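Local coordinates for RNA-binding protein Lsm (Halobacterium salinarum R1, PDB 6TFL) that probably binds RNA as a seven-subunit assembly of the Sm-like family, with uridines bound in pockets of its subunits, at residues A[41-44]-A[48-51]; A[18-21]-A[27-30]; A[21-26]-A[50-55]. All coordinates share one frame; numbering follows the deposited sequence.

In the fold
Three contacts join parts of the small bent β-sheet of the Sm fold. Interaction 2 pairs strands 18-23 and 28-30; interaction 1 pairs strands 42-45 and 49-52, the centres of the two lying about 10 Å apart. Interaction 3 joins these halves through the core, sharing Val-21 with interaction 2 and Thr-50 and Ile-51 with interaction 1. Across the core, Ile-44 CD1 packs 3.6 Å from Val-19 CG2, while Phe-29 CG lies 4.0 Å from Ile-52 CD1. The uridine pocket is built where interactions 1 and 3 meet: Asn-41 OD1 is 2.7 Å from Gly-54 N, probably a hydrogen bond, and both contacts reach the same uridine, through Asn-41 in one and residues 53-55 in the other.

Interaction 1: A[41-44]-A[48-51]; sequences NVVI and DTTI. With URI (uridine), chain Q.
Val-43 and Ile-51 face each other as a non-hydrogen-bonded pair, followed by the hydrogen-bonded pair Ile-44 and Thr-50, in two strands that run antiparallel at 164°. They form a β-hairpin of the Sm fold. Ile-44 N donates to Thr-50 O at 2.9 Å and Thr-50 N returns to Ile-44 O at 2.8 Å. The β-branched residues suit an extended backbone, and alternation sends them to two faces. On the face of Val-43 and Ile-51, Val-43 CG1, set anti to its own backbone nitrogen (chi1 -170°), meets Thr-49 CG2 at 3.9 Å, the two side chains crossing at a slant. On the other face Ile-44 leads away from its partner strand into the core, against Val-19 and Val-21, as befits a branched hydrocarbon.

The sheet does not end at 48-51: Ile-51 pairs with a strand of the second subunit, and Asp-48 forms a salt bridge with Lys-61 of that chain.

Asn-41, just ahead of the strand, reads the uracil edge with both ends of its amide. OD1 accepts from uridine N3 at 3.0 Å, and ND2 donates to O4 at 3.0 Å, a match to the donor and acceptor of uracil. The same OD1 also takes a hydrogen bond from Gly-54 N, and ND2 gives one to Asp-37, so bonds at both its oxygen and its nitrogen fix the amide's rotation. At the turn end a water donates to Ile-44 O and Asp-48 O and lies 2.7 Å from Thr-50 OG1.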
ATOM      1  N   ASN A  41      -6.073 -11.287  -7.784  1.00 36.33           N
ATOM      2  CA  ASN A  41      -5.358 -12.555  -7.849  1.00 35.17           C
ATOM      3  C   ASN A  41      -5.999 -13.381  -8.953  1.00 38.86           C
ATOM      4  O   ASN A  41      -7.225 -13.413  -9.070  1.00 37.53           O
ATOM      5  CB  ASN A  41      -5.442 -13.326  -6.533  1.00 38.99           C
ATOM      6  CG  ASN A  41      -4.990 -12.523  -5.312  1.00 41.63           C
ATOM      7  OD1 ASN A  41      -4.165 -11.613  -5.401  1.00 41.64           O
ATOM      8  ND2 ASN A  41      -5.523 -12.894  -4.151  1.00 37.65           N
ATOM      9  N   VAL A  42      -5.183 -14.017  -9.791  1.00 35.21           N
ATOM     10  CA  VAL A  42      -5.705 -14.867 -10.851  1.00 33.49           C
ATOM     11  C   VAL A  42      -5.061 -16.242 -10.739  1.00 37.35           C
ATOM     12  O   VAL A  42      -3.960 -16.400 -10.195  1.00 34.57           O
ATOM     13  CB  VAL A  42      -5.482 -14.271 -12.269  1.00 32.83           C
ATOM     14  CG1 VAL A  42      -6.247 -12.968 -12.438  1.00 31.45           C
ATOM     15  CG2 VAL A  42      -3.998 -14.047 -12.558  1.00 34.35           C
ATOM     16  N   VAL A  43      -5.776 -17.248 -11.245  1.00 31.35           N
ATOM     17  CA  VAL A  43      -5.236 -18.586 -11.457  1.00 29.17           C
ATOM     18  C   VAL A  43      -5.143 -18.824 -12.964  1.00 34.79           C
ATOM     19  O   VAL A  43      -6.145 -18.708 -13.682  1.00 35.51           O
ATOM     20  CB  VAL A  43      -6.101 -19.661 -10.781  1.00 35.97           C
ATOM     21  CG1 VAL A  43      -5.386 -21.008 -10.797  1.00 29.81           C
ATOM     22  CG2 VAL A  43      -6.462 -19.247  -9.363  1.00 34.72           C
ATOM     23  N   ILE A  44      -3.943 -19.151 -13.441  1.00 38.53           N
ATOM     24  CA  ILE A  44      -3.666 -19.358 -14.860  1.00 38.70           C
ATOM     25  C   ILE A  44      -3.177 -20.791 -15.041  1.00 44.30           C
ATOM     26  O   ILE A  44      -2.224 -21.212 -14.372  1.00 41.23           O
ATOM     27  CB  ILE A  44      -2.610 -18.364 -15.389  1.00 38.21           C
ATOM     28  CG1 ILE A  44      -2.999 -16.920 -15.098  1.00 33.83           C
ATOM     29  CG2 ILE A  44      -2.416 -18.541 -16.861  1.00 41.69           C
ATOM     30  CD1 ILE A  44      -4.275 -16.495 -15.754  1.00 40.24           C
ATOM     31  N   ASP A  48       1.113 -25.850 -16.664  1.00 49.65           N
ATOM     32  CA  ASP A  48       0.900 -26.053 -15.237  1.00 51.90           C
ATOM     33  C   ASP A  48       0.017 -24.923 -14.709  1.00 51.18           C
ATOM     34  O   ASP A  48      -0.520 -24.116 -15.476  1.00 54.16           O
ATOM     35  CB  ASP A  48       2.238 -26.164 -14.501  1.00 43.66           C
ATOM     36  CG  ASP A  48       3.107 -24.948 -14.693  1.00 51.18           C
ATOM     37  OD1 ASP A  48       2.671 -23.997 -15.370  1.00 52.50           O
ATOM     38  OD2 ASP A  48       4.247 -24.954 -14.178  1.00 60.11           O
ATOM     39  N   THR A  49      -0.122 -24.872 -13.387  1.00 42.35           N
ATOM     40  CA  THR A  49      -1.030 -23.973 -12.693  1.00 39.87           C
ATOM     41  C   THR A  49      -0.225 -22.930 -11.931  1.00 46.84           C
ATOM     42  O   THR A  49       0.672 -23.280 -11.152  1.00 42.19           O
ATOM     43  CB  THR A  49      -1.919 -24.754 -11.722  1.00 42.19           C
ATOM     44  OG1 THR A  49      -2.801 -25.608 -12.452  1.00 47.43           O
ATOM     45  CG2 THR A  49      -2.728 -23.818 -10.815  1.00 46.41           C
ATOM     46  N   THR A  50      -0.559 -21.653 -12.143  1.00 44.73           N
ATOM     47  CA  THR A  50       0.131 -20.534 -11.508  1.00 38.78           C
ATOM     48  C   THR A  50      -0.885 -19.639 -10.812  1.00 37.25           C
ATOM     49  O   THR A  50      -1.769 -19.071 -11.464  1.00 35.60           O
ATOM     50  CB  THR A  50       0.925 -19.728 -12.532  1.00 42.32           C
ATOM     51  OG1 THR A  50       1.814 -20.605 -13.231  1.00 47.35           O
ATOM     52  CG2 THR A  50       1.727 -18.631 -11.846  1.00 38.40           C
ATOM     53  N   ILE A  51      -0.781 -19.540  -9.491  1.00 38.00           N
ATOM     54  CA  ILE A  51      -1.507 -18.513  -8.750  1.00 38.86           C
ATOM     55  C   ILE A  51      -0.669 -17.247  -8.801  1.00 36.66           C
ATOM     56  O   ILE A  51       0.499 -17.250  -8.396  1.00 35.70           O
ATOM     57  CB  ILE A  51      -1.774 -18.940  -7.301  1.00 43.55           C
ATOM     58  CG1 ILE A  51      -2.439 -20.314  -7.253  1.00 38.15           C
ATOM     59  CG2 ILE A  51      -2.641 -17.900  -6.579  1.00 43.01           C
ATOM     60  CD1 ILE A  51      -2.495 -20.880  -5.864  1.00 35.45           C
TER
HETATM   61  N1  URI Q 103      -3.799  -8.134  -2.017  0.88 61.87           N
HETATM   62  C2  URI Q 103      -3.512  -9.024  -3.036  0.88 58.27           C
HETATM   63  N3  URI Q 103      -3.758 -10.340  -2.745  0.88 52.35           N
HETATM   64  C4  URI Q 103      -4.255 -10.853  -1.572  0.88 54.64           C
HETATM   65  C5  URI Q 103      -4.539  -9.871  -0.565  0.88 51.93           C
HETATM   66  C6  URI Q 103      -4.314  -8.573  -0.819  0.88 58.68           C
HETATM   67  O2  URI Q 103      -3.064  -8.678  -4.123  0.88 54.42           O
HETATM   68  O4  URI Q 103      -4.419 -12.075  -1.497  0.88 52.82           O
HETATM   69  C1' URI Q 103      -3.553  -6.723  -2.350  0.88 66.05           C
HETATM   70  C2' URI Q 103      -4.792  -5.980  -2.826  0.88 67.89           C
HETATM   71  C3' URI Q 103      -4.358  -4.534  -2.618  0.88 80.16           C
HETATM   72  C4' URI Q 103      -3.548  -4.616  -1.323  0.88 81.85           C
HETATM   73  O2' URI Q 103      -5.135  -6.318  -4.153  0.88 64.80           O
HETATM   74  O3' URI Q 103      -3.509  -4.133  -3.694  0.88 79.02           O
HETATM   75  O4' URI Q 103      -3.105  -6.005  -1.213  0.88 78.60           O
HETATM   76  C5' URI Q 103      -4.315  -4.213  -0.086  0.88 86.85           C
HETATM   77  O5' URI Q 103      -4.785  -2.868  -0.176  0.88 85.29           O
HETATM   78  O   HOH W   1       0.372 -21.283 -15.383  1.00 42.71           O

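Interaction 2: A[18-21]-A[27-30]; sequences TVTV and DEFT
Val-21 and Phe-29 exchange both backbone hydrogen bonds of an antiparallel β-hairpin, the one formed by the first two strands of the Sm fold: Val-21 N gives to Phe-29 O at 2.9 Å, and Phe-29 N to Val-21 O at 2.8 Å. Next to them Thr-20 and Thr-30 make a non-hydrogen-bonded pair, where the two backbones supply no N-H···O bond and the side chains take over.

Thr-30 can be traced outward. Its CB, on the same face as the Thr-20 side chain, is 3.8 Å from Thr-20 OG1. From there one branch, OG1, reaches Thr-20 OG1 at 2.9 Å and forms a hydrogen bond in which either hydroxyl could be the donor. The other branch, CG2, is anti to the backbone nitrogen (chi1 -61° for OG1), which turns it along the partner strand: it lies 3.6 Å from Val-19 O and 3.9 Å from Thr-18 CG2. Threonine suits this outer face because one side chain offers a polar branch to its partner and a methyl to the neighbours. Thr-20 does likewise, its own methyl meeting the carboxylate of Glu-28.

The face of Val-21 and Phe-29 turns to the core instead. Val-21 and Val-19 pack on Ile-44 of strand 42-45, and the flat ring of Phe-29 leans on Leu-23 and Ile-52 while also touching Arg-22 of the second subunit, so the hairpin closes one side of the hydrophobic core and borders an interface. Thr-18, at the start of the first strand, belongs to a calcium site seen for this protein, though none is bound there in this chain. Val-21 O lies at the edge of the Phe-29 ring, near its plane, 4.1 Å from CD1.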
ATOM      1  N   THR A  18      -8.309 -18.380 -22.831  1.00 39.41           N
ATOM      2  CA  THR A  18      -6.893 -18.075 -22.741  1.00 41.55           C
ATOM      3  C   THR A  18      -6.679 -16.574 -22.581  1.00 38.93           C
ATOM      4  O   THR A  18      -7.387 -15.766 -23.189  1.00 43.46           O
ATOM      5  CB  THR A  18      -6.162 -18.607 -23.971  1.00 40.50           C
ATOM      6  OG1 THR A  18      -6.279 -20.033 -23.985  1.00 47.22           O
ATOM      7  CG2 THR A  18      -4.693 -18.260 -23.914  1.00 38.60           C
ATOM      8  N   VAL A  19      -5.726 -16.210 -21.714  1.00 38.44           N
ATOM      9  CA  VAL A  19      -5.427 -14.825 -21.370  1.00 40.08           C
ATOM     10  C   VAL A  19      -3.922 -14.697 -21.202  1.00 36.94           C
ATOM     11  O   VAL A  19      -3.213 -15.681 -20.981  1.00 39.98           O
ATOM     12  CB  VAL A  19      -6.130 -14.345 -20.068  1.00 41.64           C
ATOM     13  CG1 VAL A  19      -7.646 -14.487 -20.160  1.00 33.35           C
ATOM     14  CG2 VAL A  19      -5.587 -15.091 -18.855  1.00 33.29           C
ATOM     15  N   THR A  20      -3.432 -13.465 -21.313  1.00 38.56           N
ATOM     16  CA  THR A  20      -2.043 -13.158 -20.992  1.00 40.27           C
ATOM     17  C   THR A  20      -2.008 -12.136 -19.867  1.00 36.44           C
ATOM     18  O   THR A  20      -2.680 -11.100 -19.930  1.00 37.63           O
ATOM     19  CB  THR A  20      -1.269 -12.657 -22.210  1.00 39.23           C
ATOM     20  OG1 THR A  20      -1.215 -13.709 -23.173  1.00 51.15           O
ATOM     21  CG2 THR A  20       0.162 -12.299 -21.831  1.00 40.15           C
ATOM     22  N   VAL A  21      -1.250 -12.463 -18.830  1.00 36.15           N
ATOM     23  CA  VAL A  21      -1.053 -11.613 -17.669  1.00 37.64           C
ATOM     24  C   VAL A  21       0.383 -11.127 -17.683  1.00 39.40           C
ATOM     25  O   VAL A  21       1.314 -11.936 -17.776  1.00 39.57           O
ATOM     26  CB  VAL A  21      -1.349 -12.373 -16.370  1.00 38.39           C
ATOM     27  CG1 VAL A  21      -1.212 -11.442 -15.176  1.00 36.19           C
ATOM     28  CG2 VAL A  21      -2.730 -12.975 -16.436  1.00 39.07           C
ATOM     29  N   ASP A  27       7.635 -10.096 -16.589  1.00 51.95           N
ATOM     30  CA  ASP A  27       7.287 -11.445 -17.007  1.00 46.45           C
ATOM     31  C   ASP A  27       5.852 -11.487 -17.517  1.00 51.22           C
ATOM     32  O   ASP A  27       5.017 -10.649 -17.164  1.00 50.61           O
ATOM     33  CB  ASP A  27       7.443 -12.438 -15.852  1.00 48.62           C
ATOM     34  CG  ASP A  27       8.890 -12.628 -15.426  1.00 67.48           C
ATOM     35  OD1 ASP A  27       9.777 -11.926 -15.968  1.00 68.71           O
ATOM     36  OD2 ASP A  27       9.139 -13.484 -14.540  1.00 72.37           O
ATOM     37  N   GLU A  28       5.568 -12.492 -18.347  1.00 44.22           N
ATOM     38  CA  GLU A  28       4.238 -12.718 -18.901  1.00 46.98           C
ATOM     39  C   GLU A  28       3.854 -14.169 -18.692  1.00 47.78           C
ATOM     40  O   GLU A  28       4.700 -15.062 -18.779  1.00 49.44           O
ATOM     41  CB  GLU A  28       4.161 -12.396 -20.404  1.00 41.26           C
ATOM     42  CG  GLU A  28       4.297 -10.920 -20.730  1.00 59.34           C
ATOM     43  CD  GLU A  28       3.931 -10.577 -22.172  1.00 64.25           C
ATOM     44  OE1 GLU A  28       3.633 -11.504 -22.973  1.00 64.19           O
ATOM     45  OE2 GLU A  28       3.944  -9.369 -22.495  1.00 59.37           O
ATOM     46  N   PHE A  29       2.573 -14.403 -18.433  1.00 46.72           N
ATOM     47  CA  PHE A  29       2.055 -15.745 -18.217  1.00 39.45           C
ATOM     48  C   PHE A  29       0.834 -15.913 -19.100  1.00 44.62           C
ATOM     49  O   PHE A  29      -0.126 -15.147 -18.981  1.00 46.36           O
ATOM     50  CB  PHE A  29       1.696 -15.967 -16.750  1.00 45.39           C
ATOM     51  CG  PHE A  29       2.870 -15.898 -15.828  1.00 52.64           C
ATOM     52  CD1 PHE A  29       3.428 -14.672 -15.483  1.00 49.29           C
ATOM     53  CD2 PHE A  29       3.429 -17.056 -15.311  1.00 47.37           C
ATOM     54  CE1 PHE A  29       4.515 -14.608 -14.648  1.00 49.10           C
ATOM     55  CE2 PHE A  29       4.518 -16.998 -14.464  1.00 43.95           C
ATOM     56  CZ  PHE A  29       5.058 -15.775 -14.130  1.00 53.59           C
ATOM     57  N   THR A  30       0.876 -16.892 -19.994  1.00 43.97           N
ATOM     58  CA  THR A  30      -0.237 -17.175 -20.883  1.00 40.39           C
ATOM     59  C   THR A  30      -0.802 -18.538 -20.535  1.00 39.83           C
ATOM     60  O   THR A  30      -0.052 -19.503 -20.378  1.00 48.33           O
ATOM     61  CB  THR A  30       0.199 -17.123 -22.349  1.00 36.01           C
ATOM     62  OG1 THR A  30       0.684 -15.809 -22.626  1.00 43.66           O
ATOM     63  CG2 THR A  30      -0.967 -17.386 -23.270  1.00 31.91           C
TER

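Interaction 3: A[21-26]-A[50-55]; sequences VRLKDG and TIIRGD. With URI (uridine), chain Q; URI (uridine), chain B.
The torsions of Ile-52 split its two branches between Val-21 and Leu-23. With CG1 opposite the carbonyl carbon (chi1 -58°) and the chain extended beyond it (chi2 176°), CD1 reaches tip to tip toward Val-21 CG1 at 4.0 Å; the other branch, CG2, meets Leu-23 CD2 at 3.8 Å. An isoleucine thus fills the core of the Sm fold from strand 49-52, between the two halves of the bent sheet.

Strand 18-23 then ends in a type I turn from Leu-23 to Gly-26, closed by Gly-26 N to Leu-23 O; the positive phi of Gly-26 (100°) is easily reached without a side chain. Lys-24, its chain extended beyond CG, brings its CE and NZ up to the carbonyl oxygen of Asp-55, where NZ makes a weak hydrogen bond to Asp-55 O at 3.1 Å. Its stronger partner is Asp-55 of the third subunit, while Asp-55 here receives Lys-24 of the second subunit, so the same lysine–aspartate pairing recurs from one subunit to the next.

Beyond Ile-52 come Arg-53, Gly-54 and Asp-55, part of the uridine pocket in the region of the Sm2 motif. The Arg-53 guanidinium lies against the base of one uridine, whose C2 stands 3.6 Å above its centre; NH1 bonds to His-39 O of the second subunit, and O2' of a second uridine lies close at the guanidinium edge. A salt bridge, whose hydrogen bond is weak, joins Arg-53 NH2 to Asp-55 OD2 at 3.0 Å and probably helps to hold the plane; Asp-55 N makes a weak bond to O2 of the first uridine. Because the carboxylate meets both this arginine and the neighbour's lysine, the positive charge at the base is probably partly balanced, which would couple the uridine site to the subunit interface.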
ATOM      1  N   VAL A  21      -1.250 -12.463 -18.830  1.00 36.15           N
ATOM      2  CA  VAL A  21      -1.053 -11.613 -17.669  1.00 37.64           C
ATOM      3  C   VAL A  21       0.383 -11.127 -17.683  1.00 39.40           C
ATOM      4  O   VAL A  21       1.314 -11.936 -17.776  1.00 39.57           O
ATOM      5  CB  VAL A  21      -1.349 -12.373 -16.370  1.00 38.39           C
ATOM      6  CG1 VAL A  21      -1.212 -11.442 -15.176  1.00 36.19           C
ATOM      7  CG2 VAL A  21      -2.730 -12.975 -16.436  1.00 39.07           C
ATOM      8  N   ARG A  22       0.566  -9.815 -17.579  1.00 40.98           N
ATOM      9  CA  ARG A  22       1.890  -9.217 -17.565  1.00 38.39           C
ATOM     10  C   ARG A  22       2.152  -8.624 -16.186  1.00 40.79           C
ATOM     11  O   ARG A  22       1.326  -7.867 -15.664  1.00 40.02           O
ATOM     12  CB  ARG A  22       2.016  -8.161 -18.661  1.00 38.59           C
ATOM     13  CG  ARG A  22       3.348  -7.409 -18.679  1.00 53.73           C
ATOM     14  CD  ARG A  22       3.403  -6.415 -19.852  1.00 69.99           C
ATOM     15  NE  ARG A  22       3.384  -5.012 -19.425  1.00 70.18           N
ATOM     16  CZ  ARG A  22       2.643  -4.070 -20.006  1.00 72.70           C
ATOM     17  NH1 ARG A  22       1.854  -4.395 -21.029  1.00 68.38           N
ATOM     18  NH2 ARG A  22       2.686  -2.809 -19.567  1.00 65.39           N
ATOM     19  N   LEU A  23       3.299  -8.963 -15.605  1.00 41.23           N
ATOM     20  CA  LEU A  23       3.650  -8.554 -14.249  1.00 45.84           C
ATOM     21  C   LEU A  23       4.568  -7.336 -14.241  1.00 39.34           C
ATOM     22  O   LEU A  23       5.202  -7.002 -15.240  1.00 43.33           O
ATOM     23  CB  LEU A  23       4.305  -9.712 -13.489  1.00 37.38           C
ATOM     24  CG  LEU A  23       3.426 -10.956 -13.433  1.00 40.42           C
ATOM     25  CD1 LEU A  23       3.982 -11.930 -12.419  1.00 48.59           C
ATOM     26  CD2 LEU A  23       1.992 -10.569 -13.095  1.00 33.15           C
ATOM     27  N   LYS A  24       4.637  -6.678 -13.080  1.00 42.52           N
ATOM     28  CA  LYS A  24       5.459  -5.474 -12.956  1.00 42.23           C
ATOM     29  C   LYS A  24       6.922  -5.755 -13.245  1.00 48.20           C
ATOM     30  O   LYS A  24       7.632  -4.870 -13.728  1.00 43.23           O
ATOM     31  CB  LYS A  24       5.310  -4.860 -11.566  1.00 35.99           C
ATOM     32  CG  LYS A  24       3.916  -4.359 -11.292  1.00 43.68           C
ATOM     33  CD  LYS A  24       3.772  -3.762  -9.907  1.00 39.43           C
ATOM     34  CE  LYS A  24       2.341  -3.301  -9.714  1.00 42.91           C
ATOM     35  NZ  LYS A  24       2.169  -2.641  -8.407  1.00 61.82           N
ATOM     36  N   ASP A  25       7.394  -6.976 -12.967  1.00 49.91           N
ATOM     37  CA  ASP A  25       8.783  -7.306 -13.264  1.00 49.67           C
ATOM     38  C   ASP A  25       9.033  -7.514 -14.754  1.00 51.55           C
ATOM     39  O   ASP A  25      10.194  -7.674 -15.154  1.00 51.94           O
ATOM     40  CB  ASP A  25       9.219  -8.551 -12.478  1.00 47.77           C
ATOM     41  CG  ASP A  25       8.172  -9.672 -12.506  1.00 61.13           C
ATOM     42  OD1 ASP A  25       7.849 -10.171 -13.608  1.00 55.27           O
ATOM     43  OD2 ASP A  25       7.674 -10.058 -11.423  1.00 56.61           O
ATOM     44  N   GLY A  26       7.984  -7.521 -15.582  1.00 53.22           N
ATOM     45  CA  GLY A  26       8.115  -7.730 -17.008  1.00 39.93           C
ATOM     46  C   GLY A  26       7.810  -9.130 -17.489  1.00 47.22           C
ATOM     47  O   GLY A  26       7.739  -9.338 -18.704  1.00 65.90           O
ATOM     48  N   THR A  50      -0.559 -21.653 -12.143  1.00 44.73           N
ATOM     49  CA  THR A  50       0.131 -20.534 -11.508  1.00 38.78           C
ATOM     50  C   THR A  50      -0.885 -19.639 -10.812  1.00 37.25           C
ATOM     51  O   THR A  50      -1.769 -19.071 -11.464  1.00 35.60           O
ATOM     52  CB  THR A  50       0.925 -19.728 -12.532  1.00 42.32           C
ATOM     53  OG1 THR A  50       1.814 -20.605 -13.231  1.00 47.35           O
ATOM     54  CG2 THR A  50       1.727 -18.631 -11.846  1.00 38.40           C
ATOM     55  N   ILE A  51      -0.781 -19.540  -9.491  1.00 38.00           N
ATOM     56  CA  ILE A  51      -1.507 -18.513  -8.750  1.00 38.86           C
ATOM     57  C   ILE A  51      -0.669 -17.247  -8.801  1.00 36.66           C
ATOM     58  O   ILE A  51       0.499 -17.250  -8.396  1.00 35.70           O
ATOM     59  CB  ILE A  51      -1.774 -18.940  -7.301  1.00 43.55           C
ATOM     60  CG1 ILE A  51      -2.439 -20.314  -7.253  1.00 38.15           C
ATOM     61  CG2 ILE A  51      -2.641 -17.900  -6.579  1.00 43.01           C
ATOM     62  CD1 ILE A  51      -2.495 -20.880  -5.864  1.00 35.45           C
ATOM     63  N   ILE A  52      -1.248 -16.174  -9.318  1.00 37.50           N
ATOM     64  CA  ILE A  52      -0.571 -14.888  -9.415  1.00 36.17           C
ATOM     65  C   ILE A  52      -1.231 -13.935  -8.432  1.00 36.84           C
ATOM     66  O   ILE A  52      -2.450 -13.719  -8.486  1.00 37.18           O
ATOM     67  CB  ILE A  52      -0.622 -14.321 -10.843  1.00 37.31           C
ATOM     68  CG1 ILE A  52       0.013 -15.299 -11.836  1.00 38.35           C
ATOM     69  CG2 ILE A  52       0.076 -12.965 -10.895  1.00 38.08           C
ATOM     70  CD1 ILE A  52      -0.087 -14.852 -13.318  1.00 38.61           C
ATOM     71  N   ARG A  53      -0.437 -13.352  -7.541  1.00 37.51           N
ATOM     72  CA  ARG A  53      -0.973 -12.366  -6.617  1.00 40.39           C
ATOM     73  C   ARG A  53      -1.213 -11.058  -7.366  1.00 43.37           C
ATOM     74  O   ARG A  53      -0.347 -10.596  -8.116  1.00 39.82           O
ATOM     75  CB  ARG A  53      -0.034 -12.164  -5.435  1.00 41.17           C
ATOM     76  CG  ARG A  53      -0.757 -11.788  -4.156  1.00 45.45           C
ATOM     77  CD  ARG A  53       0.233 -11.479  -3.041  1.00 49.46           C
ATOM     78  NE  ARG A  53      -0.415 -10.979  -1.827  1.00 50.70           N
ATOM     79  CZ  ARG A  53      -0.332  -9.718  -1.412  1.00 56.00           C
ATOM     80  NH1 ARG A  53      -0.941  -9.340  -0.292  1.00 52.77           N
ATOM     81  NH2 ARG A  53       0.368  -8.834  -2.115  1.00 46.32           N
ATOM     82  N   GLY A  54      -2.407 -10.480  -7.169  1.00 37.83           N
ATOM     83  CA  GLY A  54      -2.842  -9.362  -7.982  1.00 35.30           C
ATOM     84  C   GLY A  54      -1.924  -8.155  -7.921  1.00 46.22           C
ATOM     85  O   GLY A  54      -1.774  -7.436  -8.916  1.00 43.07           O
ATOM     86  N   ASP A  55      -1.286  -7.918  -6.769  1.00 43.11           N
ATOM     87  CA  ASP A  55      -0.458  -6.731  -6.627  1.00 44.22           C
ATOM     88  C   ASP A  55       0.681  -6.678  -7.642  1.00 39.59           C
ATOM     89  O   ASP A  55       1.210  -5.594  -7.885  1.00 40.01           O
ATOM     90  CB  ASP A  55       0.093  -6.642  -5.201  1.00 51.71           C
ATOM     91  CG  ASP A  55       1.265  -7.596  -4.953  1.00 68.58           C
ATOM     92  OD1 ASP A  55       2.372  -7.099  -4.637  1.00 71.16           O
ATOM     93  OD2 ASP A  55       1.078  -8.839  -5.057  1.00 71.72           O
TER
HETATM   94  N1  URI Q 103      -3.799  -8.134  -2.017  0.88 61.87           N
HETATM   95  C2  URI Q 103      -3.512  -9.024  -3.036  0.88 58.27           C
HETATM   96  N3  URI Q 103      -3.758 -10.340  -2.745  0.88 52.35           N
HETATM   97  C4  URI Q 103      -4.255 -10.853  -1.572  0.88 54.64           C
HETATM   98  C5  URI Q 103      -4.539  -9.871  -0.565  0.88 51.93           C
HETATM   99  C6  URI Q 103      -4.314  -8.573  -0.819  0.88 58.68           C
HETATM  100  O2  URI Q 103      -3.064  -8.678  -4.123  0.88 54.42           O
HETATM  101  O4  URI Q 103      -4.419 -12.075  -1.497  0.88 52.82           O
HETATM  102  C1' URI Q 103      -3.553  -6.723  -2.350  0.88 66.05           C
HETATM  103  C2' URI Q 103      -4.792  -5.980  -2.826  0.88 67.89           C
HETATM  104  C3' URI Q 103      -4.358  -4.534  -2.618  0.88 80.16           C
HETATM  105  C4' URI Q 103      -3.548  -4.616  -1.323  0.88 81.85           C
HETATM  106  O2' URI Q 103      -5.135  -6.318  -4.153  0.88 64.80           O
HETATM  107  O3' URI Q 103      -3.509  -4.133  -3.694  0.88 79.02           O
HETATM  108  O4' URI Q 103      -3.105  -6.005  -1.213  0.88 78.60           O
HETATM  109  C5' URI Q 103      -4.315  -4.213  -0.086  0.88 86.85           C
HETATM  110  O5' URI Q 103      -4.785  -2.868  -0.176  0.88 85.29           O
HETATM  111  N1  URI B 102      -0.451  -7.760   4.515  0.90 64.99           N
HETATM  112  C2  URI B 102       0.277  -8.943   4.398  0.90 59.16           C
HETATM  113  N3  URI B 102       0.362  -9.678   5.558  0.90 49.61           N
HETATM  114  C4  URI B 102      -0.194  -9.365   6.777  0.90 46.64           C
HETATM  115  C5  URI B 102      -0.932  -8.139   6.820  0.90 53.71           C
HETATM  116  C6  URI B 102      -1.033  -7.394   5.711  0.90 63.39           C
HETATM  117  O2  URI B 102       0.816  -9.313   3.360  0.90 49.05           O
HETATM  118  O4  URI B 102      -0.026 -10.132   7.722  0.90 51.15           O
HETATM  119  C1' URI B 102      -0.579  -6.923   3.312  0.90 67.93           C
HETATM  120  C2' URI B 102      -1.906  -7.080   2.585  0.90 71.80           C
HETATM  121  C3' URI B 102      -1.949  -5.775   1.789  0.90 77.31           C
HETATM  122  C4' URI B 102      -1.378  -4.774   2.789  0.90 78.98           C
HETATM  123  O2' URI B 102      -1.970  -8.273   1.828  0.90 64.90           O
HETATM  124  O3' URI B 102      -1.080  -5.849   0.655  0.90 71.07           O
HETATM  125  O4' URI B 102      -0.512  -5.549   3.675  0.90 76.42           O
HETATM  126  C5' URI B 102      -2.419  -4.043   3.607  0.90 83.79           C
HETATM  127  O5' URI B 102      -3.175  -3.132   2.813  0.90 88.62           O